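Local coordinates for protein glutathione reductase (Bartonella henselae, PDB 3O0H) that probably catalyses the NADPH-dependent reduction of glutathione disulfide to glutathione, as an FAD-containing dimeric enzyme of the pyridine nucleotide-disulphide oxidoreductase family, at residues B[236-241]-B[367-372]; B[388-393]-B[472-477]; B[410-415]-B[424-429]. One frame throughout, in Å; residues are numbered along the deposited sequence.

Contact 1: residues B[236-241]-B[367-372]; sequences QLLNDA and SQPEIG
Leu238 reaches from its helix into the bend made by Ser367 to Ile371, and its two methyl branches divide the work. Leu238 CD1 goes to the proline end of the bend, 3.5 Å from Pro369 O and 3.8 Å from Pro369 CD. Leu238 CD2 turns the other way, 3.6 Å from Ser367 CB, with Ile371 CD1 a little further off at 3.9 Å. The fork is set by chi1 of 178°, which swings CG away from the backbone N and carries both methyls across to the loop, although the bond leaving the helix backbone does not itself aim there. One turn along, Ala241 points toward the loop and puts its CB 3.5 Å from Pro369 CD, so Leu238 and Ala241 both bear on the same corner of that ring.

The bend contains a cis peptide bond before Pro369 and an internal tie: Ser367 OG donates to Pro369 O at 2.7 Å. With chi1 at 47° the hydroxyl sits between N and C of its own residue. Everything that crosses the interface is apolar or van der Waals in kind. The contact seats a helix of the pyridine nucleotide-disulphide oxidoreductase region on the loop leading into strand 371-375 of the dimerisation region.

Around this pair, helix 201-212 contributes Val204, which touches both Leu238 and Ser367, while helix 69-88 lies against Gln368 and Glu370. Lys245, at the end of helix 232-245, donates to Gln368 O, and Leu428 of strand 422-428 packs on Pro369 and Ile371.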
loop_
_atom_site.group_PDB
_atom_site.type_symbol
_atom_site.label_atom_id
_atom_site.label_comp_id
_atom_site.label_asym_id
_atom_site.label_seq_id
_atom_site.Cartn_x
_atom_site.Cartn_y
_atom_site.Cartn_z
ATOM N N GLN B 236 9.940 17.767 8.442
ATOM C CA GLN B 236 9.616 19.084 7.915
ATOM C C GLN B 236 8.322 19.025 7.140
ATOM O O GLN B 236 7.461 19.879 7.336
ATOM C CB GLN B 236 10.744 19.639 7.060
ATOM C CG GLN B 236 10.481 21.088 6.576
ATOM C CD GLN B 236 10.641 22.059 7.718
ATOM O OE1 GLN B 236 11.744 22.203 8.245
ATOM N NE2 GLN B 236 9.522 22.690 8.161
ATOM N N LEU B 237 8.170 18.022 6.271
ATOM C CA LEU B 237 6.941 17.942 5.459
ATOM C C LEU B 237 5.709 17.773 6.328
ATOM O O LEU B 237 4.637 18.366 6.028
ATOM C CB LEU B 237 7.012 16.819 4.425
ATOM C CG LEU B 237 8.007 16.978 3.278
ATOM C CD1 LEU B 237 8.253 15.607 2.546
ATOM C CD2 LEU B 237 7.493 18.002 2.319
ATOM N N LEU B 238 5.815 16.954 7.385
ATOM C CA LEU B 238 4.667 16.776 8.280
ATOM C C LEU B 238 4.339 18.092 9.005
ATOM O O LEU B 238 3.178 18.542 9.020
ATOM C CB LEU B 238 4.878 15.645 9.298
ATOM C CG LEU B 238 3.736 15.453 10.291
ATOM C CD1 LEU B 238 2.403 15.179 9.574
ATOM C CD2 LEU B 238 4.069 14.273 11.304
ATOM N N ASN B 239 5.370 18.719 9.559
ATOM C CA ASN B 239 5.176 19.986 10.278
ATOM C C ASN B 239 4.413 20.947 9.391
ATOM O O ASN B 239 3.449 21.555 9.814
ATOM C CB ASN B 239 6.515 20.625 10.635
ATOM C CG ASN B 239 6.343 22.021 11.211
ATOM O OD1 ASN B 239 6.085 22.173 12.406
ATOM N ND2 ASN B 239 6.458 23.031 10.358
ATOM N N ASP B 240 4.871 21.085 8.146
ATOM C CA ASP B 240 4.337 22.086 7.270
ATOM C C ASP B 240 2.875 21.761 6.861
ATOM O O ASP B 240 2.037 22.659 6.715
ATOM C CB ASP B 240 5.224 22.259 6.059
ATOM C CG ASP B 240 6.612 22.783 6.397
ATOM O OD1 ASP B 240 6.911 23.228 7.519
ATOM O OD2 ASP B 240 7.418 22.775 5.457
ATOM N N ALA B 241 2.559 20.486 6.676
ATOM C CA ALA B 241 1.181 20.105 6.342
ATOM C C ALA B 241 0.231 20.348 7.530
ATOM O O ALA B 241 -0.969 20.682 7.347
ATOM C CB ALA B 241 1.137 18.630 5.913
ATOM N N SER B 367 0.299 9.707 11.574
ATOM C CA SER B 367 0.030 11.108 11.399
ATOM C C SER B 367 -0.774 11.291 10.100
ATOM O O SER B 367 -1.051 10.323 9.352
ATOM C CB SER B 367 1.376 11.869 11.348
ATOM O OG SER B 367 2.283 11.236 10.475
ATOM N N GLN B 368 -1.164 12.526 9.835
ATOM C CA GLN B 368 -1.809 12.884 8.581
ATOM C C GLN B 368 -1.140 14.151 8.057
ATOM O O GLN B 368 -1.334 15.205 8.613
ATOM C CB GLN B 368 -3.302 13.091 8.757
ATOM C CG GLN B 368 -3.989 11.832 9.401
ATOM C CD GLN B 368 -5.421 12.078 9.850
ATOM O OE1 GLN B 368 -5.780 11.928 11.040
ATOM N NE2 GLN B 368 -6.230 12.468 8.928
ATOM N N PRO B 369 -0.314 14.025 7.028
ATOM C CA PRO B 369 0.045 12.807 6.292
ATOM C C PRO B 369 0.820 11.757 7.105
ATOM O O PRO B 369 1.507 12.103 8.063
ATOM C CB PRO B 369 0.920 13.323 5.130
ATOM C CG PRO B 369 1.288 14.732 5.504
ATOM C CD PRO B 369 0.298 15.247 6.459
ATOM N N GLU B 370 0.605 10.501 6.707
ATOM C CA GLU B 370 1.211 9.326 7.264
ATOM C C GLU B 370 2.683 9.246 6.882
ATOM O O GLU B 370 3.117 9.761 5.836
ATOM C CB GLU B 370 0.509 8.058 6.734
ATOM C CG GLU B 370 -0.955 7.939 7.033
ATOM C CD GLU B 370 -1.618 6.921 6.104
ATOM O OE1 GLU B 370 -1.470 5.706 6.398
ATOM O OE2 GLU B 370 -2.244 7.362 5.097
ATOM N N ILE B 371 3.441 8.589 7.755
ATOM C CA ILE B 371 4.866 8.397 7.583
ATOM C C ILE B 371 5.209 6.893 7.683
ATOM O O ILE B 371 4.636 6.163 8.515
ATOM C CB ILE B 371 5.641 9.157 8.681
ATOM C CG1 ILE B 371 5.686 10.642 8.364
ATOM C CG2 ILE B 371 7.098 8.644 8.832
ATOM C CD1 ILE B 371 6.168 11.512 9.597
ATOM N N GLY B 372 6.133 6.475 6.834
ATOM C CA GLY B 372 6.812 5.194 6.926
ATOM C C GLY B 372 8.304 5.383 6.735
ATOM O O GLY B 372 8.771 6.195 5.892
#

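Contact 2: residues B[388-393]-B[472-477]; sequences VEIYRT and PSYVYE
Two first torsions bring Ile390 and Tyr474 together: chi1 of 49° sets Tyr474 CG between its backbone N and carbonyl carbon, and chi1 of -60° sets Ile390 CG1 beside its backbone N. Strands 387-395 and 474-477 are antiparallel neighbours in the sheet of the dimerisation domain, the latter near its edge beside 480-481, and a classic beta bulge interrupts them where Ser473 and Tyr474 both face Ile390. Ile390 O takes Ser473 N at 2.8 Å and only a weak, long bond from Tyr474 N; past the bulge the regular pattern resumes, with Ile390 N giving to Tyr474 O and Val388 exchanging bonds both ways with Tyr476.

Ile390 CB lies over the face of the Tyr474 ring, a CH-pi contact 4.1 Å from the centroid, while Ile390 CG1 is 3.6 Å from Tyr474 CE1 and also meets the edge of the Tyr476 ring at CE2. Both tyrosine hydroxyls bond to Glu378 OE2, which fixes the far ends of these rings.

On the other side of the sheet Glu389 CG and Val475 CG2 run side by side, and Pro472 CB lies over one face of Tyr391, 4.3 Å from the ring centroid. Arg420 bonds to both Glu389 OE1 and Tyr391 OH, and its positive charge would favour an ionised Glu389. Next to the bulge, Ser473 OG accepts Arg392 N at 3.0 Å with an N-H...O angle of 152°.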
loop_
_atom_site.group_PDB
_atom_site.type_symbol
_atom_site.label_atom_id
_atom_site.label_comp_id
_atom_site.label_asym_id
_atom_site.label_seq_id
_atom_site.Cartn_x
_atom_site.Cartn_y
_atom_site.Cartn_z
ATOM N N VAL B 388 27.059 8.704 -0.705
ATOM C CA VAL B 388 25.626 8.505 -0.511
ATOM C C VAL B 388 24.884 9.178 -1.659
ATOM O O VAL B 388 25.076 10.366 -1.944
ATOM C CB VAL B 388 25.174 9.083 0.836
ATOM C CG1 VAL B 388 23.611 9.072 0.967
ATOM C CG2 VAL B 388 25.899 8.325 1.995
ATOM N N GLU B 389 24.096 8.374 -2.356
ATOM C CA GLU B 389 23.274 8.818 -3.457
ATOM C C GLU B 389 21.844 8.936 -2.896
ATOM O O GLU B 389 21.369 8.051 -2.190
ATOM C CB GLU B 389 23.316 7.789 -4.581
ATOM C CG GLU B 389 24.673 7.666 -5.311
ATOM C CD GLU B 389 24.705 6.494 -6.282
ATOM O OE1 GLU B 389 23.774 5.660 -6.272
ATOM O OE2 GLU B 389 25.659 6.385 -7.021
ATOM N N ILE B 390 21.192 10.051 -3.203
ATOM C CA ILE B 390 19.829 10.329 -2.737
ATOM C C ILE B 390 18.872 10.364 -3.934
ATOM O O ILE B 390 19.079 11.126 -4.897
ATOM C CB ILE B 390 19.763 11.671 -2.028
ATOM C CG1 ILE B 390 20.697 11.709 -0.814
ATOM C CG2 ILE B 390 18.303 11.979 -1.634
ATOM C CD1 ILE B 390 20.308 10.733 0.275
ATOM N N TYR B 391 17.816 9.572 -3.858
ATOM C CA TYR B 391 16.798 9.540 -4.875
ATOM C C TYR B 391 15.523 9.994 -4.184
ATOM O O TYR B 391 15.002 9.285 -3.322
ATOM C CB TYR B 391 16.624 8.142 -5.474
ATOM C CG TYR B 391 17.906 7.635 -6.142
ATOM C CD1 TYR B 391 18.055 7.653 -7.525
ATOM C CD2 TYR B 391 18.944 7.095 -5.370
ATOM C CE1 TYR B 391 19.235 7.174 -8.141
ATOM C CE2 TYR B 391 20.139 6.609 -5.974
ATOM C CZ TYR B 391 20.271 6.653 -7.350
ATOM O OH TYR B 391 21.411 6.185 -7.935
ATOM N N ARG B 392 15.098 11.203 -4.536
ATOM C CA ARG B 392 14.038 11.933 -3.839
ATOM C C ARG B 392 12.970 12.391 -4.808
ATOM O O ARG B 392 13.272 12.976 -5.864
ATOM C CB ARG B 392 14.659 13.149 -3.171
ATOM C CG ARG B 392 13.749 13.938 -2.232
ATOM C CD ARG B 392 14.511 15.117 -1.620
ATOM N NE ARG B 392 13.726 15.851 -0.623
ATOM C CZ ARG B 392 12.776 16.744 -0.910
ATOM N NH1 ARG B 392 12.465 17.028 -2.169
ATOM N NH2 ARG B 392 12.127 17.370 0.070
ATOM N N THR B 393 11.708 12.163 -4.443
ATOM C CA THR B 393 10.607 12.667 -5.254
ATOM C C THR B 393 9.449 13.098 -4.392
ATOM O O THR B 393 9.102 12.409 -3.454
ATOM C CB THR B 393 10.118 11.638 -6.335
ATOM O OG1 THR B 393 9.145 12.284 -7.171
ATOM C CG2 THR B 393 9.515 10.376 -5.712
ATOM N N PRO B 472 20.102 9.942 -9.779
ATOM C CA PRO B 472 20.033 10.529 -8.441
ATOM C C PRO B 472 19.575 11.981 -8.478
ATOM O O PRO B 472 19.860 12.663 -9.449
ATOM C CB PRO B 472 21.472 10.494 -7.934
ATOM C CG PRO B 472 22.331 9.945 -9.039
ATOM C CD PRO B 472 21.473 9.584 -10.200
ATOM N N SER B 473 18.893 12.424 -7.411
ATOM C CA SER B 473 18.580 13.843 -7.172
ATOM C C SER B 473 19.873 14.606 -6.861
ATOM O O SER B 473 20.141 15.713 -7.381
ATOM C CB SER B 473 17.592 13.969 -6.003
ATOM O OG SER B 473 16.375 13.270 -6.265
ATOM N N TYR B 474 20.703 14.005 -6.022
ATOM C CA TYR B 474 22.033 14.534 -5.760
ATOM C C TYR B 474 22.864 13.497 -5.008
ATOM O O TYR B 474 22.366 12.427 -4.668
ATOM C CB TYR B 474 21.953 15.857 -4.997
ATOM C CG TYR B 474 21.046 15.791 -3.799
ATOM C CD1 TYR B 474 21.517 15.314 -2.583
ATOM C CD2 TYR B 474 19.720 16.219 -3.880
ATOM C CE1 TYR B 474 20.715 15.261 -1.478
ATOM C CE2 TYR B 474 18.886 16.164 -2.775
ATOM C CZ TYR B 474 19.388 15.669 -1.577
ATOM O OH TYR B 474 18.594 15.606 -0.472
ATOM N N VAL B 475 24.129 13.806 -4.751
ATOM C CA VAL B 475 25.044 12.816 -4.167
ATOM C C VAL B 475 25.950 13.491 -3.152
ATOM O O VAL B 475 26.318 14.648 -3.326
ATOM C CB VAL B 475 25.910 12.155 -5.292
ATOM C CG1 VAL B 475 27.097 11.365 -4.732
ATOM C CG2 VAL B 475 25.058 11.280 -6.190
ATOM N N TYR B 476 26.304 12.771 -2.097
ATOM C CA TYR B 476 27.314 13.211 -1.151
ATOM C C TYR B 476 28.587 12.393 -1.342
ATOM O O TYR B 476 28.531 11.193 -1.587
ATOM C CB TYR B 476 26.855 13.029 0.290
ATOM C CG TYR B 476 25.635 13.841 0.705
ATOM C CD1 TYR B 476 25.770 15.133 1.232
ATOM C CD2 TYR B 476 24.361 13.301 0.609
ATOM C CE1 TYR B 476 24.639 15.865 1.652
ATOM C CE2 TYR B 476 23.237 14.022 1.010
ATOM C CZ TYR B 476 23.386 15.287 1.530
ATOM O OH TYR B 476 22.282 15.968 1.912
ATOM N N GLU B 477 29.720 13.059 -1.230
ATOM C CA GLU B 477 31.022 12.398 -1.124
ATOM C C GLU B 477 31.682 12.986 0.125
ATOM O O GLU B 477 31.787 14.200 0.256
ATOM C CB GLU B 477 31.888 12.640 -2.379
#

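Contact 3: residues B[410-415]-B[424-429]; sequences FMKLVV and GAHVLG
Leu413 CD2 and Ala425 CB, 3.6 Å apart, make the tightest apolar meeting of side chains between these two antiparallel strands of a beta hairpin. Chi1 of -60° lays Leu413 CG beside its backbone N, and from there the CD2 branch leans over to the alanine. Further along this face Met411 CG approaches Val427 CG1 more loosely. Helix 432-444 covers the face of Ala425 and Val427, with Ile439 on Ala425 and Ile435 on Val427, and Leu466 lies against Met411 and Leu413.

The opposite face carries Phe410, Lys412 and Val414 facing Leu428, His426 and Gly424. Phe410 and Leu428 meet through their CB atoms at 4.1 Å, and the phenyl ring turns its edge to Leu428 N. Val414 CG2 comes in the plane of the imidazole, at its edge, 3.9 Å from His426 CD2. Gly424 has no side chain, and Val414 CB lies 3.8 Å from the carbonyl oxygen Gly424 O.

Between the faces, three hydrogen-bonded pairs join the backbones: Phe410 with Leu428, Lys412 with His426, and Val414 with Gly424, each bonded in both directions. Phe410 N to Leu428 O is the shortest at 2.8 Å, and Gly424 N to Val414 O is longer, at 3.2 Å, and more bent.

At the polar edge, Lys412 bends at chi3 (79°), and Lys412 CE passes His426 CD2 at 4.2 Å. Its NZ forms salt bridges with Glu378, Asp233 and Asp231. Both imidazole nitrogens are engaged, ND1 with Thr373 OG1 and NE2 with Leu376 O. NE2 is probably protonated, as a carbonyl oxygen can only accept; the three carboxylates should keep the buried Lys412 charged and fix the end of its chain.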
loop_
_atom_site.group_PDB
_atom_site.type_symbol
_atom_site.label_atom_id
_atom_site.label_comp_id
_atom_site.label_asym_id
_atom_site.label_seq_id
_atom_site.Cartn_x
_atom_site.Cartn_y
_atom_site.Cartn_z
ATOM N N PHE B 410 5.629 11.807 -0.853
ATOM C CA PHE B 410 7.077 11.971 -0.771
ATOM C C PHE B 410 7.741 10.601 -0.654
ATOM O O PHE B 410 7.327 9.791 0.167
ATOM C CB PHE B 410 7.390 12.807 0.446
ATOM C CG PHE B 410 8.813 12.760 0.823
ATOM C CD1 PHE B 410 9.731 13.566 0.160
ATOM C CD2 PHE B 410 9.255 11.876 1.813
ATOM C CE1 PHE B 410 11.055 13.531 0.469
ATOM C CE2 PHE B 410 10.616 11.837 2.161
ATOM C CZ PHE B 410 11.509 12.652 1.472
ATOM N N MET B 411 8.739 10.314 -1.477
ATOM C CA MET B 411 9.477 9.043 -1.380
ATOM C C MET B 411 10.964 9.363 -1.519
ATOM O O MET B 411 11.371 10.152 -2.403
ATOM C CB MET B 411 9.077 8.069 -2.482
ATOM C CG MET B 411 7.655 7.529 -2.359
ATOM S SD MET B 411 7.058 6.657 -3.863
ATOM C CE MET B 411 5.502 5.992 -3.274
ATOM N N LYS B 412 11.781 8.785 -0.651
ATOM C CA LYS B 412 13.218 9.017 -0.756
ATOM C C LYS B 412 13.981 7.719 -0.498
ATOM O O LYS B 412 13.705 7.015 0.450
ATOM C CB LYS B 412 13.639 10.139 0.177
ATOM C CG LYS B 412 15.110 10.443 0.135
ATOM C CD LYS B 412 15.470 11.732 0.843
ATOM C CE LYS B 412 15.537 11.566 2.346
ATOM N NZ LYS B 412 15.764 12.829 3.114
ATOM N N LEU B 413 14.902 7.366 -1.395
ATOM C CA LEU B 413 15.794 6.238 -1.151
ATOM C C LEU B 413 17.206 6.766 -0.896
ATOM O O LEU B 413 17.679 7.654 -1.563
ATOM C CB LEU B 413 15.752 5.295 -2.330
ATOM C CG LEU B 413 14.407 4.669 -2.675
ATOM C CD1 LEU B 413 14.494 3.840 -3.953
ATOM C CD2 LEU B 413 13.902 3.851 -1.516
ATOM N N VAL B 414 17.863 6.200 0.103
ATOM C CA VAL B 414 19.159 6.629 0.526
ATOM C C VAL B 414 20.086 5.464 0.180
ATOM O O VAL B 414 19.888 4.334 0.616
ATOM C CB VAL B 414 19.200 6.939 2.005
ATOM C CG1 VAL B 414 20.634 7.338 2.388
ATOM C CG2 VAL B 414 18.231 8.073 2.390
ATOM N N VAL B 415 21.090 5.734 -0.618
ATOM C CA VAL B 415 21.859 4.630 -1.231
ATOM C C VAL B 415 23.356 4.757 -0.909
ATOM O O VAL B 415 23.903 5.849 -0.966
ATOM C CB VAL B 415 21.558 4.585 -2.757
ATOM C CG1 VAL B 415 22.438 3.548 -3.472
ATOM C CG2 VAL B 415 20.041 4.305 -2.981
ATOM N N GLY B 424 18.478 3.187 3.301
ATOM C CA GLY B 424 17.367 3.870 3.972
ATOM C C GLY B 424 16.236 4.154 2.983
ATOM O O GLY B 424 16.490 4.355 1.795
ATOM N N ALA B 425 14.998 4.181 3.481
ATOM C CA ALA B 425 13.842 4.489 2.655
ATOM C C ALA B 425 12.798 5.169 3.555
ATOM O O ALA B 425 12.488 4.675 4.658
ATOM C CB ALA B 425 13.241 3.200 1.997
ATOM N N HIS B 426 12.254 6.272 3.037
ATOM C CA HIS B 426 11.414 7.213 3.782
ATOM C C HIS B 426 10.249 7.665 2.926
ATOM O O HIS B 426 10.442 8.047 1.780
ATOM C CB HIS B 426 12.263 8.404 4.229
ATOM C CG HIS B 426 13.554 7.980 4.832
ATOM N ND1 HIS B 426 13.628 7.372 6.069
ATOM C CD2 HIS B 426 14.812 7.965 4.322
ATOM C CE1 HIS B 426 14.884 7.039 6.306
ATOM N NE2 HIS B 426 15.627 7.414 5.273
ATOM N N VAL B 427 9.036 7.605 3.478
ATOM C CA VAL B 427 7.823 7.797 2.712
ATOM C C VAL B 427 6.892 8.649 3.562
ATOM O O VAL B 427 6.755 8.427 4.774
ATOM C CB VAL B 427 7.145 6.468 2.365
ATOM C CG1 VAL B 427 5.862 6.651 1.502
ATOM C CG2 VAL B 427 8.084 5.485 1.659
ATOM N N LEU B 428 6.261 9.617 2.926
ATOM C CA LEU B 428 5.236 10.416 3.564
ATOM C C LEU B 428 4.109 10.611 2.591
ATOM O O LEU B 428 4.356 11.028 1.469
ATOM C CB LEU B 428 5.816 11.738 4.041
ATOM C CG LEU B 428 4.765 12.740 4.529
ATOM C CD1 LEU B 428 5.359 13.536 5.653
ATOM C CD2 LEU B 428 4.246 13.631 3.409
ATOM N N GLY B 429 2.870 10.375 3.042
ATOM C CA GLY B 429 1.688 10.455 2.241
ATOM C C GLY B 429 0.839 9.203 2.442
ATOM O O GLY B 429 1.049 8.389 3.365
#

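All three contacts reach the same antiparallel sheet of the dimerisation domain. Contacts 2 and 3 are adjacent, with centres about 11 Å apart: Tyr391 O and Leu413 N, 2.7 Å apart, probably hydrogen-bond between strands 387-395 and 409-416, and along the chain contact 3 is nested inside the loop that contact 2 closes. Contact 1 joins the far side of contact 3, where Gly372 O lies 2.8 Å from Val427 N and Leu237 CD1 packs on Phe410 CG at 3.4 Å. Contacts 1 and 2 do not touch; their centres are about 21 Å apart. The Ser367 side chain of contact 1 is about 11 Å from a bound FAD.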